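Major capsid protein (PDB 5J7O) probably builds the capsid of the large DNA virus Faustovirus, as a trimeric double jelly-roll capsid protein. Local coordinates at residues Arg419-Gln424 and Ile610-Cys615; Val444-Leu449 and Ala566-Phe571; Val529-Ile534 and Arg590-Glu595. All blocks are in the same frame, centred on the assembly; numbering follows the deposited sequence.

Contact 1 of 3, residues Arg419-Gln424 and Ile610-Cys615; sequences RVYREQ and ISIAKC
K614 folds against the ring of Y421 because its side chain bends early: CG lies anti to the carbonyl carbon (chi1 -68°), chi2 (-63°) turns CD toward the ring and chi3 turns again to place CE. Y421 has its CG in the matching place, and the two side chains run side by side, pointing the same way. K614 CD lies 3.5 Å from Y421 CD1, while K614 CE stands over one ring face, offset toward the rim. CE lies 4.2 Å from the centroid and 20° off the ring normal, which identifies a CH-pi contact made by the methylene chain. At the edge of the same ring, near its plane, I612 CG2 approaches Y421 CD1 to 4.2 Å. I612 CG1 in turn lies 3.8 Å from CB of E423.

On the opposite face of the sheet, C615 SG rests 4.0 Å from R422 CB, and C615 CB meets the V420 CG2 methyl. The antiparallel pairing is regular. V420 with C615, R422 with A613 and Q424 with S611 are hydrogen-bonded pairs, each closed by two N-H...O bonds. A613 N to R422 O spans 2.8 Å. V420 N to C615 O spans 3.1 Å. The sheet order 415-428, 607-620, 444-453, 567-570 fits B-I-D-G of a jelly roll.

Several polar ends bond outside the pair: Y421 OH to L300 O, E423 OE1 to T202 OG1, and R419 NH2 in a salt bridge to E445. Backbone hydrogen bonds and largely non-polar contacts, including one CH-pi contact, therefore join the strands, while polar tips tie them to neighbouring parts of the chain.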
loop_
_atom_site.group_PDB
_atom_site.type_symbol
_atom_site.label_atom_id
_atom_site.label_comp_id
_atom_site.label_asym_id
_atom_site.label_seq_id
_atom_site.Cartn_x
_atom_site.Cartn_y
_atom_site.Cartn_z
ATOM N N ARG B 419 -9.143 -27.878 -13.204
ATOM C CA ARG B 419 -7.751 -27.684 -12.821
ATOM C C ARG B 419 -7.531 -28.313 -11.454
ATOM O O ARG B 419 -8.311 -28.076 -10.525
ATOM C CB ARG B 419 -7.374 -26.201 -12.795
ATOM C CG ARG B 419 -6.702 -25.696 -14.066
ATOM C CD ARG B 419 -7.700 -25.466 -15.189
ATOM N NE ARG B 419 -7.108 -24.705 -16.287
ATOM C CZ ARG B 419 -7.803 -24.146 -17.272
ATOM N NH1 ARG B 419 -9.124 -24.257 -17.300
ATOM N NH2 ARG B 419 -7.178 -23.470 -18.227
ATOM N N VAL B 420 -6.473 -29.108 -11.335
ATOM C CA VAL B 420 -6.202 -29.869 -10.124
ATOM C C VAL B 420 -4.785 -29.578 -9.649
ATOM O O VAL B 420 -3.878 -29.325 -10.449
ATOM C CB VAL B 420 -6.399 -31.383 -10.347
ATOM C CG1 VAL B 420 -7.879 -31.723 -10.377
ATOM C CG2 VAL B 420 -5.727 -31.816 -11.640
ATOM N N TYR B 421 -4.600 -29.616 -8.333
ATOM C CA TYR B 421 -3.285 -29.425 -7.744
ATOM C C TYR B 421 -2.488 -30.722 -7.800
ATOM O O TYR B 421 -3.037 -31.814 -7.634
ATOM C CB TYR B 421 -3.406 -28.951 -6.296
ATOM C CG TYR B 421 -4.114 -27.625 -6.134
ATOM C CD1 TYR B 421 -3.420 -26.428 -6.247
ATOM C CD2 TYR B 421 -5.473 -27.573 -5.861
ATOM C CE1 TYR B 421 -4.063 -25.214 -6.099
ATOM C CE2 TYR B 421 -6.124 -26.364 -5.709
ATOM C CZ TYR B 421 -5.415 -25.187 -5.829
ATOM O OH TYR B 421 -6.060 -23.981 -5.679
ATOM N N ARG B 422 -1.184 -30.593 -8.036
ATOM C CA ARG B 422 -0.278 -31.736 -8.069
ATOM C C ARG B 422 1.034 -31.304 -7.427
ATOM O O ARG B 422 1.816 -30.568 -8.037
ATOM C CB ARG B 422 -0.069 -32.239 -9.495
ATOM C CG ARG B 422 -0.999 -33.379 -9.869
ATOM C CD ARG B 422 -0.667 -34.610 -9.043
ATOM N NE ARG B 422 -1.606 -35.711 -9.239
ATOM C CZ ARG B 422 -1.334 -36.976 -8.937
ATOM N NH1 ARG B 422 -0.148 -37.300 -8.442
ATOM N NH2 ARG B 422 -2.243 -37.922 -9.139
ATOM N N GLU B 423 1.274 -31.775 -6.206
ATOM C CA GLU B 423 2.331 -31.270 -5.345
ATOM C C GLU B 423 3.387 -32.338 -5.092
ATOM O O GLU B 423 3.069 -33.526 -4.972
ATOM C CB GLU B 423 1.740 -30.784 -4.014
ATOM C CG GLU B 423 2.705 -30.770 -2.837
ATOM C CD GLU B 423 2.036 -30.343 -1.544
ATOM O OE1 GLU B 423 1.094 -29.524 -1.604
ATOM O OE2 GLU B 423 2.447 -30.831 -0.470
ATOM N N GLN B 424 4.648 -31.906 -5.025
ATOM C CA GLN B 424 5.760 -32.750 -4.613
ATOM C C GLN B 424 6.720 -31.931 -3.764
ATOM O O GLN B 424 7.051 -30.793 -4.110
ATOM C CB GLN B 424 6.509 -33.342 -5.811
ATOM C CG GLN B 424 7.912 -33.836 -5.478
ATOM C CD GLN B 424 8.595 -34.517 -6.647
ATOM O OE1 GLN B 424 8.042 -35.434 -7.255
ATOM N NE2 GLN B 424 9.806 -34.074 -6.966
ATOM N N ILE B 610 9.749 -27.430 -2.924
ATOM C CA ILE B 610 8.300 -27.537 -3.032
ATOM C C ILE B 610 7.898 -27.195 -4.459
ATOM O O ILE B 610 8.202 -26.102 -4.955
ATOM C CB ILE B 610 7.598 -26.618 -2.021
ATOM C CG1 ILE B 610 8.081 -26.933 -0.603
ATOM C CG2 ILE B 610 6.090 -26.763 -2.126
ATOM C CD1 ILE B 610 7.606 -25.947 0.437
ATOM N N SER B 611 7.216 -28.127 -5.122
ATOM C CA SER B 611 6.763 -27.952 -6.499
ATOM C C SER B 611 5.288 -28.326 -6.570
ATOM O O SER B 611 4.929 -29.491 -6.374
ATOM C CB SER B 611 7.589 -28.802 -7.464
ATOM O OG SER B 611 6.972 -28.872 -8.738
ATOM N N ILE B 612 4.441 -27.340 -6.854
ATOM C CA ILE B 612 2.995 -27.519 -6.903
ATOM C C ILE B 612 2.524 -27.065 -8.275
ATOM O O ILE B 612 2.492 -25.862 -8.562
ATOM C CB ILE B 612 2.282 -26.738 -5.792
ATOM C CG1 ILE B 612 2.789 -27.191 -4.423
ATOM C CG2 ILE B 612 0.775 -26.917 -5.898
ATOM C CD1 ILE B 612 2.246 -26.378 -3.283
ATOM N N ALA B 613 2.153 -28.019 -9.120
ATOM C CA ALA B 613 1.714 -27.724 -10.473
ATOM C C ALA B 613 0.194 -27.687 -10.553
ATOM O O ALA B 613 -0.505 -28.393 -9.824
ATOM C CB ALA B 613 2.252 -28.758 -11.460
ATOM N N LYS B 614 -0.307 -26.846 -11.453
ATOM C CA LYS B 614 -1.726 -26.786 -11.780
ATOM C C LYS B 614 -1.928 -27.508 -13.105
ATOM O O LYS B 614 -1.505 -27.018 -14.159
ATOM C CB LYS B 614 -2.212 -25.341 -11.854
ATOM C CG LYS B 614 -2.219 -24.627 -10.513
ATOM C CD LYS B 614 -3.182 -25.291 -9.547
ATOM C CE LYS B 614 -4.612 -25.201 -10.046
ATOM N NZ LYS B 614 -5.040 -23.788 -10.241
ATOM N N CYS B 615 -2.564 -28.672 -13.052
ATOM C CA CYS B 615 -2.744 -29.515 -14.222
ATOM C C CYS B 615 -4.161 -29.394 -14.768
ATOM O O CYS B 615 -5.071 -28.890 -14.106
ATOM C CB CYS B 615 -2.433 -30.976 -13.888
ATOM S SG CYS B 615 -0.747 -31.259 -13.299
#

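Contact 2 of 3, residues Val444-Leu449 and Ala566-Phe571; sequences VEFIYL and ALFLNF
The F446 ring carries F568 CZ over one face, 3.4 Å above its plane and displaced toward the rim. Their centroids are 4.9 Å apart and the planes 28° from parallel, so the rings barely overlap. At the edge of the F568 ring, in its plane, sits Y448 CE2, 3.8 Å from F568 CE2; the planes of Y448 and F568 are 69° apart. This aromatic cluster lies on one face of an antiparallel pair matching strands D and G of a jelly roll, where F212 adds a further ring against Y448 and F568. F446 reaches F568 with CG set between its backbone N and carbonyl carbon (chi1 41°).

The other face is aliphatic: L449 CB meets L567 CB at 4.0 Å, and I447 CB meets L569 CD1. V527 and V529 of strand 526-531, in the facing sheet, pack against this layer. Reciprocal N-H...O bonds close the I447-L569 and L449-L567 pairs. At the end of the pairing N570 packs on Y71 of the second subunit, which places this sheet edge near the trimer interface. Beyond it, F571 N donates to E445 O at 2.9 Å, and I447 CD1 touches the F571 ring edge at CE2, 4.1 Å away.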
loop_
_atom_site.group_PDB
_atom_site.type_symbol
_atom_site.label_atom_id
_atom_site.label_comp_id
_atom_site.label_asym_id
_atom_site.label_seq_id
_atom_site.Cartn_x
_atom_site.Cartn_y
_atom_site.Cartn_z
ATOM N N VAL B 444 0.362 -29.602 -17.857
ATOM C CA VAL B 444 0.669 -28.640 -16.805
ATOM C C VAL B 444 0.586 -27.236 -17.385
ATOM O O VAL B 444 1.228 -26.934 -18.398
ATOM C CB VAL B 444 2.056 -28.898 -16.193
ATOM C CG1 VAL B 444 2.364 -27.855 -15.131
ATOM C CG2 VAL B 444 2.124 -30.302 -15.611
ATOM N N GLU B 445 -0.207 -26.378 -16.739
ATOM C CA GLU B 445 -0.262 -24.970 -17.116
ATOM C C GLU B 445 0.924 -24.202 -16.544
ATOM O O GLU B 445 1.614 -23.476 -17.268
ATOM C CB GLU B 445 -1.572 -24.344 -16.639
ATOM C CG GLU B 445 -2.797 -24.735 -17.439
ATOM C CD GLU B 445 -4.029 -23.962 -17.008
ATOM O OE1 GLU B 445 -4.359 -23.990 -15.804
ATOM O OE2 GLU B 445 -4.657 -23.313 -17.871
ATOM N N PHE B 446 1.166 -24.347 -15.243
ATOM C CA PHE B 446 2.278 -23.675 -14.585
ATOM C C PHE B 446 2.582 -24.402 -13.282
ATOM O O PHE B 446 1.855 -25.307 -12.866
ATOM C CB PHE B 446 1.979 -22.192 -14.342
ATOM C CG PHE B 446 0.578 -21.921 -13.876
ATOM C CD1 PHE B 446 -0.418 -21.600 -14.784
ATOM C CD2 PHE B 446 0.257 -21.977 -12.530
ATOM C CE1 PHE B 446 -1.708 -21.347 -14.360
ATOM C CE2 PHE B 446 -1.032 -21.722 -12.099
ATOM C CZ PHE B 446 -2.014 -21.407 -13.017
ATOM N N ILE B 447 3.679 -23.995 -12.644
ATOM C CA ILE B 447 4.186 -24.653 -11.444
ATOM C C ILE B 447 4.656 -23.593 -10.456
ATOM O O ILE B 447 5.478 -22.737 -10.804
ATOM C CB ILE B 447 5.342 -25.624 -11.765
ATOM C CG1 ILE B 447 4.890 -26.709 -12.744
ATOM C CG2 ILE B 447 5.892 -26.247 -10.490
ATOM C CD1 ILE B 447 5.995 -27.655 -13.168
ATOM N N TYR B 448 4.143 -23.650 -9.228
ATOM C CA TYR B 448 4.688 -22.847 -8.142
ATOM C C TYR B 448 5.906 -23.558 -7.562
ATOM O O TYR B 448 5.859 -24.763 -7.297
ATOM C CB TYR B 448 3.642 -22.621 -7.050
ATOM C CG TYR B 448 2.308 -22.088 -7.527
ATOM C CD1 TYR B 448 1.209 -22.929 -7.647
ATOM C CD2 TYR B 448 2.140 -20.744 -7.836
ATOM C CE1 TYR B 448 -0.016 -22.450 -8.072
ATOM C CE2 TYR B 448 0.917 -20.255 -8.264
ATOM C CZ TYR B 448 -0.158 -21.113 -8.379
ATOM O OH TYR B 448 -1.377 -20.636 -8.803
ATOM N N LEU B 449 6.996 -22.818 -7.365
ATOM C CA LEU B 449 8.258 -23.411 -6.943
ATOM C C LEU B 449 8.830 -22.669 -5.743
ATOM O O LEU B 449 8.667 -21.453 -5.603
ATOM C CB LEU B 449 9.285 -23.413 -8.086
ATOM C CG LEU B 449 10.620 -24.106 -7.800
ATOM C CD1 LEU B 449 10.409 -25.589 -7.526
ATOM C CD2 LEU B 449 11.604 -23.900 -8.941
ATOM N N ALA B 566 9.540 -17.150 -3.959
ATOM C CA ALA B 566 8.391 -17.670 -4.689
ATOM C C ALA B 566 8.651 -17.553 -6.186
ATOM O O ALA B 566 8.793 -16.444 -6.712
ATOM C CB ALA B 566 7.119 -16.919 -4.299
ATOM N N LEU B 567 8.705 -18.693 -6.869
ATOM C CA LEU B 567 8.978 -18.736 -8.297
ATOM C C LEU B 567 7.785 -19.321 -9.040
ATOM O O LEU B 567 7.074 -20.191 -8.526
ATOM C CB LEU B 567 10.244 -19.550 -8.602
ATOM C CG LEU B 567 11.583 -18.826 -8.422
ATOM C CD1 LEU B 567 11.903 -18.569 -6.954
ATOM C CD2 LEU B 567 12.704 -19.603 -9.084
ATOM N N PHE B 568 7.575 -18.832 -10.260
ATOM C CA PHE B 568 6.406 -19.165 -11.069
ATOM C C PHE B 568 6.889 -19.615 -12.441
ATOM O O PHE B 568 7.335 -18.790 -13.245
ATOM C CB PHE B 568 5.467 -17.959 -11.175
ATOM C CG PHE B 568 4.147 -18.259 -11.829
ATOM C CD1 PHE B 568 3.992 -18.133 -13.200
ATOM C CD2 PHE B 568 3.053 -18.644 -11.070
ATOM C CE1 PHE B 568 2.778 -18.399 -13.803
ATOM C CE2 PHE B 568 1.834 -18.911 -11.669
ATOM C CZ PHE B 568 1.698 -18.788 -13.037
ATOM N N LEU B 569 6.811 -20.919 -12.707
ATOM C CA LEU B 569 7.231 -21.487 -13.985
ATOM C C LEU B 569 6.009 -21.579 -14.894
ATOM O O LEU B 569 5.159 -22.452 -14.710
ATOM C CB LEU B 569 7.865 -22.862 -13.788
ATOM C CG LEU B 569 8.806 -23.092 -12.602
ATOM C CD1 LEU B 569 9.267 -24.542 -12.569
ATOM C CD2 LEU B 569 9.999 -22.160 -12.652
ATOM N N ASN B 570 5.931 -20.696 -15.885
ATOM C CA ASN B 570 4.739 -20.559 -16.713
ATOM C C ASN B 570 4.896 -21.307 -18.031
ATOM O O ASN B 570 5.971 -21.307 -18.639
ATOM C CB ASN B 570 4.441 -19.083 -16.986
ATOM C CG ASN B 570 3.155 -18.884 -17.761
ATOM O OD1 ASN B 570 2.294 -19.763 -17.800
ATOM N ND2 ASN B 570 3.015 -17.719 -18.382
ATOM N N PHE B 571 3.804 -21.939 -18.474
ATOM C CA PHE B 571 3.773 -22.652 -19.745
ATOM C C PHE B 571 2.539 -22.308 -20.573
ATOM O O PHE B 571 2.318 -22.929 -21.620
ATOM C CB PHE B 571 3.838 -24.166 -19.517
ATOM C CG PHE B 571 4.957 -24.592 -18.615
ATOM C CD1 PHE B 571 6.254 -24.679 -19.093
ATOM C CD2 PHE B 571 4.712 -24.907 -17.289
ATOM C CE1 PHE B 571 7.286 -25.074 -18.264
ATOM C CE2 PHE B 571 5.740 -25.302 -16.456
ATOM C CZ PHE B 571 7.028 -25.385 -16.944
#

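Contact 3 of 3, residues Val529-Ile534 and Arg590-Glu595; sequences VKAHGI and REFYIE
K530 and Y593 form the hydrogen-bonded pair at the centre of this antiparallel contact, and both of their amides are satisfied across it. K530 N donates to Y593 O at 3.0 Å and is almost straight, with 173° at the hydrogen. The return bond, Y593 N to K530 O, is shorter at 2.7 Å but bent to 139°. Two residues on, H532 N gives a third bond to E591 O, at 2.9 Å. V529, F592 and I594 form backbone hydrogen bonds on their other side: V529 with L536 and Y537, F592 with Q437 and I594 with V435. The strand order 432-436, 592-597, 526-531, 534-541 fits C-H-E-F of a jelly roll, so this pair matches E and H.

After A531 the chain reverses through H532 and G533, both with positive phi as in a type I' turn. A531 N bonds to I534 O, and a weak bond runs back from I534 N to A531 O.

E595 OE2 forms a salt bridge with R528 NE, while E595 OE1 lies against the aliphatic part of K530, 3.8 Å from CD. K530 NZ remains 5.0 Å from E595 OE1, too far for a salt bridge. E591 OE2 and H532 ND1, 3.8 Å apart, are likewise not bonded; the ring and carboxylate cross at about a right angle. On the buried face, F592, its CG anti to the backbone N (chi1 -165°), meets V529 CG1 with CZ at 3.4 Å and A531 CB with CD2 at 3.5 Å. Cohesion thus rests on main-chain bonds and one phenyl ring; K530 and E595 might add a weak, longer-range attraction.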
loop_
_atom_site.group_PDB
_atom_site.type_symbol
_atom_site.label_atom_id
_atom_site.label_comp_id
_atom_site.label_asym_id
_atom_site.label_seq_id
_atom_site.Cartn_x
_atom_site.Cartn_y
_atom_site.Cartn_z
ATOM N N VAL B 529 14.332 -25.947 -16.469
ATOM C CA VAL B 529 13.216 -26.867 -16.664
ATOM C C VAL B 529 13.517 -27.732 -17.879
ATOM O O VAL B 529 13.616 -27.223 -19.003
ATOM C CB VAL B 529 11.884 -26.120 -16.835
ATOM C CG1 VAL B 529 10.759 -27.107 -17.074
ATOM C CG2 VAL B 529 11.598 -25.264 -15.608
ATOM N N LYS B 530 13.653 -29.038 -17.653
ATOM C CA LYS B 530 14.017 -29.993 -18.692
ATOM C C LYS B 530 13.027 -31.148 -18.661
ATOM O O LYS B 530 12.869 -31.801 -17.624
ATOM C CB LYS B 530 15.448 -30.500 -18.488
ATOM C CG LYS B 530 15.898 -31.551 -19.481
ATOM C CD LYS B 530 17.291 -32.048 -19.138
ATOM C CE LYS B 530 17.786 -33.062 -20.152
ATOM N NZ LYS B 530 19.166 -33.523 -19.837
ATOM N N ALA B 531 12.369 -31.401 -19.791
ATOM C CA ALA B 531 11.335 -32.424 -19.871
ATOM C C ALA B 531 11.500 -33.221 -21.155
ATOM O O ALA B 531 11.549 -32.641 -22.243
ATOM C CB ALA B 531 9.936 -31.800 -19.814
ATOM N N HIS B 532 11.572 -34.548 -21.020
ATOM C CA HIS B 532 11.746 -35.453 -22.159
ATOM C C HIS B 532 13.004 -35.096 -22.948
ATOM O O HIS B 532 13.014 -35.117 -24.182
ATOM C CB HIS B 532 10.510 -35.450 -23.062
ATOM C CG HIS B 532 10.323 -36.708 -23.850
ATOM N ND1 HIS B 532 10.104 -37.934 -23.257
ATOM C CD2 HIS B 532 10.304 -36.929 -25.186
ATOM C CE1 HIS B 532 9.968 -38.856 -24.193
ATOM N NE2 HIS B 532 10.086 -38.273 -25.372
ATOM N N GLY B 533 14.072 -34.758 -22.228
ATOM C CA GLY B 533 15.308 -34.334 -22.864
ATOM C C GLY B 533 15.174 -33.072 -23.680
ATOM O O GLY B 533 15.895 -32.896 -24.668
ATOM N N ILE B 534 14.264 -32.183 -23.295
ATOM C CA ILE B 534 13.984 -30.964 -24.038
ATOM C C ILE B 534 13.987 -29.793 -23.068
ATOM O O ILE B 534 13.425 -29.879 -21.971
ATOM C CB ILE B 534 12.642 -31.062 -24.793
ATOM C CG1 ILE B 534 12.771 -32.063 -25.943
ATOM C CG2 ILE B 534 12.197 -29.697 -25.299
ATOM C CD1 ILE B 534 11.458 -32.499 -26.531
ATOM N N ARG B 590 5.850 -36.823 -18.086
ATOM C CA ARG B 590 6.185 -38.078 -17.422
ATOM C C ARG B 590 7.677 -38.227 -17.144
ATOM O O ARG B 590 8.060 -39.074 -16.329
ATOM C CB ARG B 590 5.680 -39.262 -18.253
ATOM C CG ARG B 590 4.241 -39.651 -17.936
ATOM C CD ARG B 590 3.636 -40.579 -18.980
ATOM N NE ARG B 590 4.573 -41.599 -19.442
ATOM C CZ ARG B 590 5.020 -41.685 -20.690
ATOM N NH1 ARG B 590 4.606 -40.817 -21.604
ATOM N NH2 ARG B 590 5.873 -42.643 -21.030
ATOM N N GLU B 591 8.526 -37.428 -17.797
ATOM C CA GLU B 591 9.960 -37.382 -17.508
ATOM C C GLU B 591 10.361 -35.910 -17.371
ATOM O O GLU B 591 10.998 -35.328 -18.253
ATOM C CB GLU B 591 10.776 -38.093 -18.588
ATOM C CG GLU B 591 12.212 -38.373 -18.172
ATOM C CD GLU B 591 13.119 -38.680 -19.347
ATOM O OE1 GLU B 591 14.296 -39.026 -19.114
ATOM O OE2 GLU B 591 12.657 -38.568 -20.502
ATOM N N PHE B 592 9.989 -35.315 -16.241
ATOM C CA PHE B 592 10.048 -33.875 -16.031
ATOM C C PHE B 592 11.046 -33.563 -14.925
ATOM O O PHE B 592 11.002 -34.181 -13.855
ATOM C CB PHE B 592 8.658 -33.344 -15.668
ATOM C CG PHE B 592 8.518 -31.856 -15.772
ATOM C CD1 PHE B 592 8.895 -31.035 -14.722
ATOM C CD2 PHE B 592 7.982 -31.280 -16.909
ATOM C CE1 PHE B 592 8.756 -29.664 -14.815
ATOM C CE2 PHE B 592 7.839 -29.911 -17.009
ATOM C CZ PHE B 592 8.223 -29.103 -15.959
ATOM N N TYR B 593 11.931 -32.598 -15.172
ATOM C CA TYR B 593 12.990 -32.260 -14.229
ATOM C C TYR B 593 13.022 -30.762 -13.973
ATOM O O TYR B 593 12.971 -29.963 -14.914
ATOM C CB TYR B 593 14.357 -32.725 -14.740
ATOM C CG TYR B 593 14.557 -34.219 -14.659
ATOM C CD1 TYR B 593 14.110 -35.051 -15.676
ATOM C CD2 TYR B 593 15.191 -34.797 -13.568
ATOM C CE1 TYR B 593 14.289 -36.418 -15.608
ATOM C CE2 TYR B 593 15.375 -36.162 -13.491
ATOM C CZ TYR B 593 14.921 -36.969 -14.513
ATOM O OH TYR B 593 15.102 -38.330 -14.441
ATOM N N ILE B 594 13.107 -30.391 -12.697
ATOM C CA ILE B 594 13.379 -29.024 -12.273
ATOM C C ILE B 594 14.765 -29.016 -11.646
ATOM O O ILE B 594 15.005 -29.707 -10.647
ATOM C CB ILE B 594 12.322 -28.508 -11.284
ATOM C CG1 ILE B 594 10.948 -28.438 -11.952
ATOM C CG2 ILE B 594 12.725 -27.146 -10.737
ATOM C CD1 ILE B 594 9.842 -27.986 -11.021
ATOM N N GLU B 595 15.676 -28.248 -12.232
ATOM C CA GLU B 595 17.063 -28.191 -11.790
ATOM C C GLU B 595 17.324 -26.852 -11.119
ATOM O O GLU B 595 16.919 -25.805 -11.634
ATOM C CB GLU B 595 18.016 -28.393 -12.967
ATOM C CG GLU B 595 17.709 -29.631 -13.789
ATOM C CD GLU B 595 18.640 -29.791 -14.971
ATOM O OE1 GLU B 595 18.390 -30.684 -15.808
ATOM O OE2 GLU B 595 19.622 -29.025 -15.063
#

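Contacts 1 and 2 belong to one sheet, in which strand 607-620 lies beside strand 444-453, and their centres are about 9 Å apart; I612 O and Y448 N probably bond between them, at 2.8 Å. Contact 3 holds the facing sheet, so the three together sample both layers of one jelly roll. The layers meet through apolar side chains: L569 CD1 touches I594 CD1, and I447 CD1 touches F592 CE1, each at 3.8 Å. Contact 2 is wholly buried, aromatic on one face and aliphatic on the other. Contact 1, partly buried, mixes aliphatic carbon with polar tips, and contact 3 ends in an exposed turn with charged groups.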